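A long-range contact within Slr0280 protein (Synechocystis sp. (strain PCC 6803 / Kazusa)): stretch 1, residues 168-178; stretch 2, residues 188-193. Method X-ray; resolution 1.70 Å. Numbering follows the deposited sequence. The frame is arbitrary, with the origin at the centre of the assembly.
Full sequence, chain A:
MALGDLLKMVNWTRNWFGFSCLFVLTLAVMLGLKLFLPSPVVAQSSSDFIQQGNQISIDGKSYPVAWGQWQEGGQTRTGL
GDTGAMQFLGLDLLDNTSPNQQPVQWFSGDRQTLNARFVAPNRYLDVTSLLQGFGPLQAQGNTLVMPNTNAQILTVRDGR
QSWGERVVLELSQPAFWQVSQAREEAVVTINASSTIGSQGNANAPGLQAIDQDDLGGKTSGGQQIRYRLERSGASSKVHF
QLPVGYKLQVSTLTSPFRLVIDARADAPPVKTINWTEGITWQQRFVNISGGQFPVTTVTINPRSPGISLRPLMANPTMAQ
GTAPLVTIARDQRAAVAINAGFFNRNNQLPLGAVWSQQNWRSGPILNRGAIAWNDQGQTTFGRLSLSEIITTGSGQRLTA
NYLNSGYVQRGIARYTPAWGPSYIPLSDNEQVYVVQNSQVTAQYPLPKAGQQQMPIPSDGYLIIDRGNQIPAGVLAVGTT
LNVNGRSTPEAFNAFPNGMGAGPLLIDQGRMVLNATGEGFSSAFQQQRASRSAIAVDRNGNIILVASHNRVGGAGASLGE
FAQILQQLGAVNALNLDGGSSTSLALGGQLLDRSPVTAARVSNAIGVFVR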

ATOM      1  N   VAL A 168       6.705  29.079  14.829  1.00 11.54           N
ATOM      2  CA  VAL A 168       5.540  29.052  15.705  1.00 11.18           C
ATOM      3  C   VAL A 168       4.469  30.007  15.195  1.00 14.66           C
ATOM      4  O   VAL A 168       4.728  31.201  15.003  1.00 14.16           O
ATOM      5  CB  VAL A 168       5.920  29.420  17.161  1.00 13.86           C
ATOM      6  CG1 VAL A 168       4.675  29.521  18.035  1.00 16.21           C
ATOM      7  CG2 VAL A 168       6.904  28.402  17.732  1.00 17.12           C
ATOM      8  N   LEU A 169       3.274  29.479  14.939  1.00  7.87           N
ATOM      9  CA  LEU A 169       2.139  30.329  14.609  1.00 11.11           C
ATOM     10  C   LEU A 169       1.264  30.472  15.845  1.00 13.03           C
ATOM     11  O   LEU A 169       0.647  29.492  16.272  1.00 12.38           O
ATOM     12  CB  LEU A 169       1.290  29.709  13.501  1.00 10.85           C
ATOM     13  CG  LEU A 169       1.704  29.767  12.037  1.00 18.74           C
ATOM     14  CD1 LEU A 169       3.192  29.753  11.854  1.00 16.02           C
ATOM     15  CD2 LEU A 169       1.105  28.566  11.347  1.00 19.07           C
ATOM     16  N   GLU A 170       1.200  31.677  16.420  1.00 11.91           N
ATOM     17  CA  GLU A 170       0.230  31.941  17.484  1.00 12.23           C
ATOM     18  C   GLU A 170      -1.155  32.144  16.879  1.00 14.26           C
ATOM     19  O   GLU A 170      -1.318  32.891  15.907  1.00 13.71           O
ATOM     20  CB  GLU A 170       0.623  33.156  18.340  1.00 13.77           C
ATOM     21  CG  GLU A 170      -0.434  33.471  19.419  1.00 18.06           C
ATOM     22  CD  GLU A 170      -0.006  34.549  20.405  1.00 25.93           C
ATOM     23  OE1 GLU A 170       1.216  34.755  20.577  1.00 27.80           O
ATOM     24  OE2 GLU A 170      -0.898  35.179  21.020  1.00 25.18           O
ATOM     25  N   LEU A 171      -2.150  31.457  17.435  1.00 12.30           N
ATOM     26  CA  LEU A 171      -3.494  31.459  16.870  1.00  9.51           C
ATOM     27  C   LEU A 171      -4.513  31.992  17.871  1.00 11.32           C
ATOM     28  O   LEU A 171      -4.324  31.860  19.076  1.00 11.15           O
ATOM     29  CB  LEU A 171      -3.891  30.035  16.497  1.00 13.16           C
ATOM     30  CG  LEU A 171      -2.926  29.292  15.575  1.00 13.89           C
ATOM     31  CD1 LEU A 171      -3.362  27.834  15.432  1.00 12.44           C
ATOM     32  CD2 LEU A 171      -2.892  29.994  14.225  1.00 12.39           C
ATOM     33  N   SER A 172      -5.613  32.553  17.372  1.00  9.79           N
ATOM     34  CA  SER A 172      -6.680  33.040  18.247  1.00 14.56           C
ATOM     35  C   SER A 172      -7.588  31.913  18.742  1.00 17.51           C
ATOM     36  O   SER A 172      -8.200  32.017  19.813  1.00 13.98           O
ATOM     37  CB  SER A 172      -7.521  34.087  17.529  1.00 13.93           C
ATOM     38  OG  SER A 172      -8.203  33.509  16.439  1.00 11.71           O
ATOM     39  N   GLN A 173      -7.686  30.846  17.949  1.00 13.14           N
ATOM     40  CA  GLN A 173      -8.537  29.698  18.259  1.00 16.61           C
ATOM     41  C   GLN A 173      -7.856  28.457  17.694  1.00 15.79           C
ATOM     42  O   GLN A 173      -6.964  28.573  16.837  1.00 11.83           O
ATOM     43  CB  GLN A 173      -9.919  29.847  17.606  1.00 12.11           C
ATOM     44  CG  GLN A 173     -10.727  31.070  18.047  1.00 14.14           C
ATOM     45  CD  GLN A 173     -11.180  30.974  19.494  1.00 16.46           C
ATOM     46  OE1 GLN A 173     -11.337  29.875  20.029  1.00 17.05           O
ATOM     47  NE2 GLN A 173     -11.399  32.124  20.130  1.00 15.70           N
ATOM     48  N   PRO A 174      -8.265  27.270  18.165  1.00 15.89           N
ATOM     49  CA  PRO A 174      -7.779  26.036  17.537  1.00 13.46           C
ATOM     50  C   PRO A 174      -8.104  26.044  16.050  1.00 12.84           C
ATOM     51  O   PRO A 174      -9.082  26.679  15.630  1.00 13.07           O
ATOM     52  CB  PRO A 174      -8.593  24.948  18.238  1.00 11.22           C
ATOM     53  CG  PRO A 174      -8.882  25.522  19.595  1.00 16.74           C
ATOM     54  CD  PRO A 174      -9.136  27.000  19.324  1.00 15.64           C
ATOM     55  N   ALA A 175      -7.293  25.351  15.259  1.00 11.87           N
ATOM     56  CA  ALA A 175      -7.489  25.347  13.820  1.00 11.29           C
ATOM     57  C   ALA A 175      -7.137  23.989  13.234  1.00 11.16           C
ATOM     58  O   ALA A 175      -6.157  23.374  13.636  1.00 10.24           O
ATOM     59  CB  ALA A 175      -6.644  26.445  13.168  1.00 11.77           C
ATOM     60  N   PHE A 176      -7.948  23.518  12.298  1.00  9.20           N
ATOM     61  CA  PHE A 176      -7.613  22.298  11.574  1.00  9.95           C
ATOM     62  C   PHE A 176      -6.408  22.562  10.677  1.00 12.33           C
ATOM     63  O   PHE A 176      -6.259  23.658  10.134  1.00 13.74           O
ATOM     64  CB  PHE A 176      -8.795  21.862  10.731  1.00 10.87           C
ATOM     65  CG  PHE A 176     -10.047  21.634  11.524  1.00 11.11           C
ATOM     66  CD1 PHE A 176     -10.006  20.901  12.702  1.00 14.66           C
ATOM     67  CD2 PHE A 176     -11.255  22.170  11.109  1.00 16.30           C
ATOM     68  CE1 PHE A 176     -11.160  20.678  13.447  1.00 14.21           C
ATOM     69  CE2 PHE A 176     -12.425  21.950  11.848  1.00 20.40           C
ATOM     70  CZ  PHE A 176     -12.371  21.205  13.017  1.00 15.27           C
ATOM     71  N   TRP A 177      -5.553  21.562  10.514  1.00  9.13           N
ATOM     72  CA  TRP A 177      -4.385  21.723   9.661  1.00  9.41           C
ATOM     73  C   TRP A 177      -3.944  20.390   9.070  1.00 12.96           C
ATOM     74  O   TRP A 177      -4.315  19.320   9.571  1.00  9.34           O
ATOM     75  CB  TRP A 177      -3.236  22.381  10.446  1.00 11.24           C
ATOM     76  CG  TRP A 177      -2.879  21.619  11.687  1.00  9.41           C
ATOM     77  CD1 TRP A 177      -3.460  21.740  12.928  1.00 10.00           C
ATOM     78  CD2 TRP A 177      -1.880  20.599  11.806  1.00 10.91           C
ATOM     79  NE1 TRP A 177      -2.868  20.861  13.810  1.00 12.83           N
ATOM     80  CE2 TRP A 177      -1.903  20.158  13.152  1.00 12.14           C
ATOM     81  CE3 TRP A 177      -0.972  20.027  10.911  1.00 11.58           C
ATOM     82  CZ2 TRP A 177      -1.041  19.157  13.613  1.00 13.78           C
ATOM     83  CZ3 TRP A 177      -0.120  19.032  11.378  1.00 15.73           C
ATOM     84  CH2 TRP A 177      -0.166  18.605  12.717  1.00 15.44           C
ATOM     85  N   GLN A 178      -3.161  20.463   7.995  1.00 10.38           N
ATOM     86  CA  GLN A 178      -2.559  19.285   7.394  1.00 10.10           C
ATOM     87  C   GLN A 178      -1.171  19.653   6.886  1.00 11.26           C
ATOM     88  O   GLN A 178      -0.843  20.843   6.757  1.00  8.48           O
ATOM     89  CB  GLN A 178      -3.433  18.773   6.247  1.00 13.21           C
ATOM     90  CG  GLN A 178      -3.671  19.797   5.150  1.00 12.20           C
ATOM     91  CD  GLN A 178      -4.666  19.320   4.090  1.00 19.32           C
ATOM     92  OE1 GLN A 178      -4.275  18.851   3.020  1.00 21.33           O
ATOM     93  NE2 GLN A 178      -5.954  19.447   4.387  1.00 18.37           N
ATOM     94  N   VAL A 188       2.450  23.433   4.999  1.00  6.26           N
ATOM     95  CA  VAL A 188       1.473  23.293   6.064  1.00  6.37           C
ATOM     96  C   VAL A 188       0.246  24.116   5.680  1.00  9.50           C
ATOM     97  O   VAL A 188       0.348  25.323   5.437  1.00  9.39           O
ATOM     98  CB  VAL A 188       2.054  23.782   7.424  1.00  8.24           C
ATOM     99  CG1 VAL A 188       0.983  23.746   8.510  1.00  8.78           C
ATOM    100  CG2 VAL A 188       3.249  22.945   7.835  1.00  8.86           C
ATOM    101  N   THR A 189      -0.914  23.469   5.590  1.00  7.28           N
ATOM    102  CA  THR A 189      -2.154  24.185   5.312  1.00  7.68           C
ATOM    103  C   THR A 189      -2.910  24.287   6.623  1.00 13.44           C
ATOM    104  O   THR A 189      -3.096  23.278   7.314  1.00  9.01           O
ATOM    105  CB  THR A 189      -3.028  23.456   4.269  1.00  9.43           C
ATOM    106  OG1 THR A 189      -2.265  23.221   3.080  1.00 10.69           O
ATOM    107  CG2 THR A 189      -4.259  24.282   3.909  1.00  8.84           C
ATOM    108  N   ILE A 190      -3.319  25.502   6.977  1.00  8.89           N
ATOM    109  CA  ILE A 190      -4.072  25.741   8.211  1.00 12.26           C
ATOM    110  C   ILE A 190      -5.364  26.487   7.910  1.00 11.71           C
ATOM    111  O   ILE A 190      -5.362  27.487   7.182  1.00 10.16           O
ATOM    112  CB  ILE A 190      -3.286  26.613   9.198  1.00 16.76           C
ATOM    113  CG1 ILE A 190      -1.856  26.119   9.342  1.00 21.26           C
ATOM    114  CG2 ILE A 190      -3.987  26.659  10.556  1.00 13.50           C
ATOM    115  CD1 ILE A 190      -0.849  27.170   8.957  1.00 25.08           C
ATOM    116  N   ASN A 191      -6.470  26.011   8.471  1.00 10.64           N
ATOM    117  CA  ASN A 191      -7.740  26.699   8.317  1.00 12.48           C
ATOM    118  C   ASN A 191      -7.814  27.847   9.324  1.00 15.35           C
ATOM    119  O   ASN A 191      -8.630  27.830  10.248  1.00 12.46           O
ATOM    120  CB  ASN A 191      -8.918  25.729   8.488  1.00 15.46           C
ATOM    121  CG  ASN A 191     -10.289  26.412   8.314  1.00 24.01           C
ATOM    122  OD1 ASN A 191     -11.278  26.007   8.936  1.00 24.24           O
ATOM    123  ND2 ASN A 191     -10.349  27.450   7.473  1.00 16.99           N
ATOM    124  N   ALA A 192      -6.926  28.822   9.149  1.00 12.01           N
ATOM    125  CA  ALA A 192      -6.896  30.034   9.966  1.00 10.59           C
ATOM    126  C   ALA A 192      -6.496  31.173   9.042  1.00 14.94           C
ATOM    127  O   ALA A 192      -5.595  31.013   8.218  1.00 14.14           O
ATOM    128  CB  ALA A 192      -5.881  29.903  11.100  1.00 10.68           C
ATOM    129  N   SER A 193      -7.160  32.316   9.178  1.00 15.20           N
ATOM    130  CA  SER A 193      -6.909  33.456   8.303  1.00 15.90           C
ATOM    131  C   SER A 193      -5.714  34.233   8.821  1.00 15.31           C
ATOM    132  O   SER A 193      -5.435  34.228  10.019  1.00 18.85           O
ATOM    133  CB  SER A 193      -8.137  34.363   8.238  1.00 19.78           C
ATOM    134  OG  SER A 193      -8.408  34.924   9.509  1.00 18.42           O
TER
HETATM  135  O   HOH W   1      -9.955  25.472  11.625  1.00 12.91           O
HETATM  136  O   HOH W   2      -0.570  21.022   3.309  1.00 11.11           O

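Two stretches of one chain bury 452 Å² between them: the end of stretch 1 pairs antiparallel with stretch 2, where backbone hydrogen bonds join it to residues 189-191, and apolar side chains from the earlier part of stretch 1 pack against I190 and A192. V168 and E170 lie out of reach, whereas the residues alternating with them in the strand, L169 and L171, make contact. L169 points toward stretch 2 and sets its CD2 against I190 CD1 at 3.4 Å, a tight methyl-to-methyl approach. The CA-to-CB bond of L171 runs sideways, but the end of its side chain comes nearer, bringing CD2 to 4.3 Å from A192 CB. The chain then leaves the contact through S172, Q173 and P174, none of which touches stretch 2.

It returns at A175, whose small, buried side chain points toward stretch 2. Its CB lies 3.7 Å from I190 CG2 and 4.1 Å from A192 CB, so this one methyl packs against both residues. At F176 the backbone bonding begins: N191 N donates to F176 O at 2.9 Å, with a nearly straight N-H...O angle of 175°. The same carbonyl receives a CA-H...O contact from I190, with CA 3.6 Å from F176 O. Water 1 extends the pairing, accepting from F176 N (2.9 Å to the water O) and donating to N191 O (3.0 Å), and so bridges two backbone groups that do not bond directly. The F176 ring meets N191 obliquely, CD2 to OD1 at 4.4 Å.

W177 and I190 form a non-hydrogen-bonded antiparallel pair, their CA atoms 4.3 Å apart. Their side chains share a face of the sheet, W177 CB lying 4.1 Å from I190 CG1, but the end of the tryptophan leads away, so its indole adds little here. W177 CA also makes a CA-H...O contact with T189 O at 3.1 Å.

Q178 and T189 are the hydrogen-bonded pair, with CA atoms 5.3 Å apart. Q178 N donates to T189 O and T189 N donates to Q178 O, both at 2.9 Å, closing a reciprocal ring of two bonds. V188 CA adds a CA-H...O contact to Q178 O at 3.4 Å. The side chains of this pair lie on the sheet face opposite W177 and I190, with Q178 CG 3.8 Å from T189 CB: aliphatic carbons touch although both residues are polar. Water 2 lies 2.8 Å from T189 OG1 and donates a weak hydrogen bond to Q178 O at 3.5 Å from its O.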